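Local coordinates for protein cysteine hydrolase (Staphylococcus aureus, PDB 6KUA) that probably hydrolyses nicotinamide to nicotinate and ammonia, as a zinc-containing nicotinamidase of the isochorismatase-like cysteine hydrolase family, at residues Leu7-Ser12 / Val127-Val132. Numbering follows the deposited sequence.
Sequences LVVDYS and VEIVGV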
loop_
_atom_site.group_PDB
_atom_site.type_symbol
_atom_site.label_atom_id
_atom_site.label_comp_id
_atom_site.label_asym_id
_atom_site.label_seq_id
_atom_site.Cartn_x
_atom_site.Cartn_y
_atom_site.Cartn_z
ATOM N N LEU A 7 1.124 10.015 -17.766
ATOM C CA LEU A 7 1.217 10.655 -16.457
ATOM C C LEU A 7 2.047 11.920 -16.606
ATOM O O LEU A 7 3.236 11.844 -16.940
ATOM C CB LEU A 7 1.847 9.719 -15.419
ATOM C CG LEU A 7 1.256 8.314 -15.280
ATOM C CD1 LEU A 7 1.883 7.533 -14.109
ATOM C CD2 LEU A 7 -0.263 8.364 -15.138
ATOM N N VAL A 8 1.424 13.072 -16.359
ATOM C CA VAL A 8 2.088 14.373 -16.447
ATOM C C VAL A 8 2.359 14.848 -15.027
ATOM O O VAL A 8 1.440 15.267 -14.314
ATOM C CB VAL A 8 1.252 15.393 -17.224
ATOM C CG1 VAL A 8 2.004 16.728 -17.329
ATOM C CG2 VAL A 8 0.918 14.830 -18.598
ATOM N N VAL A 9 3.623 14.785 -14.619
ATOM C CA VAL A 9 4.012 14.980 -13.224
ATOM C C VAL A 9 4.477 16.419 -13.009
ATOM O O VAL A 9 5.447 16.874 -13.630
ATOM C CB VAL A 9 5.103 13.977 -12.813
ATOM C CG1 VAL A 9 5.440 14.134 -11.340
ATOM C CG2 VAL A 9 4.634 12.551 -13.100
ATOM N N ASP A 10 3.749 17.131 -12.140
ATOM C CA ASP A 10 4.163 18.407 -11.536
ATOM C C ASP A 10 4.635 19.450 -12.546
ATOM O O ASP A 10 5.616 20.166 -12.318
ATOM C CB ASP A 10 5.234 18.168 -10.473
ATOM C CG ASP A 10 4.635 17.755 -9.161
ATOM O OD1 ASP A 10 3.723 18.467 -8.682
ATOM O OD2 ASP A 10 5.046 16.706 -8.619
ATOM N N TYR A 11 3.908 19.585 -13.656
ATOM C CA TYR A 11 4.281 20.571 -14.670
ATOM C C TYR A 11 3.593 21.912 -14.403
ATOM O O TYR A 11 2.826 22.426 -15.212
ATOM C CB TYR A 11 3.954 20.056 -16.064
ATOM C CG TYR A 11 4.790 20.754 -17.097
ATOM C CD1 TYR A 11 6.135 20.453 -17.231
ATOM C CD2 TYR A 11 4.252 21.756 -17.897
ATOM C CE1 TYR A 11 6.920 21.097 -18.154
ATOM C CE2 TYR A 11 5.030 22.420 -18.826
ATOM C CZ TYR A 11 6.363 22.083 -18.949
ATOM O OH TYR A 11 7.148 22.714 -19.872
ATOM N N SER A 12 3.895 22.476 -13.239
ATOM C CA SER A 12 3.240 23.676 -12.744
ATOM C C SER A 12 4.125 24.903 -12.914
ATOM O O SER A 12 5.348 24.807 -13.059
ATOM C CB SER A 12 2.876 23.524 -11.269
ATOM O OG SER A 12 4.022 23.700 -10.464
ATOM N N VAL A 127 2.282 2.765 -18.646
ATOM C CA VAL A 127 2.262 4.201 -18.391
ATOM C C VAL A 127 3.438 4.848 -19.102
ATOM O O VAL A 127 4.531 4.275 -19.185
ATOM C CB VAL A 127 2.272 4.551 -16.885
ATOM C CG1 VAL A 127 1.081 3.917 -16.192
ATOM C CG2 VAL A 127 3.607 4.156 -16.221
ATOM N N GLU A 128 3.198 6.036 -19.633
ATOM C CA GLU A 128 4.252 6.915 -20.117
ATOM C C GLU A 128 4.352 8.093 -19.160
ATOM O O GLU A 128 3.334 8.695 -18.810
ATOM C CB GLU A 128 3.947 7.387 -21.540
ATOM C CG GLU A 128 5.042 8.200 -22.177
ATOM C CD GLU A 128 4.745 8.508 -23.646
ATOM O OE1 GLU A 128 4.168 7.644 -24.354
ATOM O OE2 GLU A 128 5.079 9.630 -24.084
ATOM N N ILE A 129 5.562 8.416 -18.716
ATOM C CA ILE A 129 5.734 9.413 -17.671
ATOM C C ILE A 129 6.530 10.592 -18.206
ATOM O O ILE A 129 7.665 10.428 -18.665
ATOM C CB ILE A 129 6.425 8.840 -16.429
ATOM C CG1 ILE A 129 5.738 7.565 -15.973
ATOM C CG2 ILE A 129 6.364 9.865 -15.314
ATOM C CD1 ILE A 129 6.492 6.882 -14.821
ATOM N N VAL A 130 5.962 11.788 -18.080
ATOM C CA VAL A 130 6.630 13.010 -18.491
ATOM C C VAL A 130 6.505 14.013 -17.356
ATOM O O VAL A 130 5.649 13.889 -16.474
ATOM C CB VAL A 130 6.039 13.576 -19.798
ATOM C CG1 VAL A 130 6.056 12.501 -20.895
ATOM C CG2 VAL A 130 4.613 14.107 -19.568
ATOM N N GLY A 131 7.369 15.023 -17.385
ATOM C CA GLY A 131 7.281 16.056 -16.368
ATOM C C GLY A 131 8.595 16.310 -15.672
ATOM O O GLY A 131 9.662 16.094 -16.260
ATOM N N VAL A 132 8.539 16.788 -14.426
ATOM C CA VAL A 132 9.723 17.201 -13.681
ATOM C C VAL A 132 9.562 16.767 -12.230
ATOM O O VAL A 132 8.452 16.511 -11.768
ATOM C CB VAL A 132 9.949 18.730 -13.746
ATOM C CG1 VAL A 132 10.140 19.204 -15.191
ATOM C CG2 VAL A 132 8.811 19.472 -13.032
#
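The peptide planes of Leu7-Val9 and Glu128-Val132 meet edge to edge as neighbouring parallel strands, with Leu7, Val9 and Ile129 on one face of the sheet and Val8 and Val130 on the other. Helix 137-147 covers the first face, touching Leu7, Val9 and Ile129, while Ile35 of helix 32-44 packs on Val130, consistent with the family's alpha/beta fold, a parallel five-stranded sheet (order 3-2-1-4-5) flanked by helices. Four backbone bonds set the register. Leu7 N donates to Glu128 O (2.8 Å), and Val130 N to Leu7 O (3.0 Å). Val9 N then donates to Val130 O, and Val132 N to Val9 O (3.2 Å). The last is less direct, its donor standing 25° out of the carbonyl plane, as strand 4-9 ends. On the first face the Val9 and Ile129 side chains cross at a slant, CG2 to CG2 at 3.9 Å. On the opposite face, Val130 places CG2 between its own N and carbonyl carbon (chi1 -54°), where it reaches CG2 of Val8 at 3.9 Å. Gly131 has backbone angles suited to glycine, and its bare CA lies 3.4 Å from Val9 O. Past the strand end, Asp10 OD2 forms a salt bridge with Lys104 and OD1 accepts a hydrogen bond from Asp54 N; Asp10 also touches Cys137, consistent with the family's Asp-Lys-Cys triad. The apolar pairing, held by four backbone bonds, thus brings a buried acid to the C-terminal end of the strands, its side chain about 7 Å from the bound zinc ion.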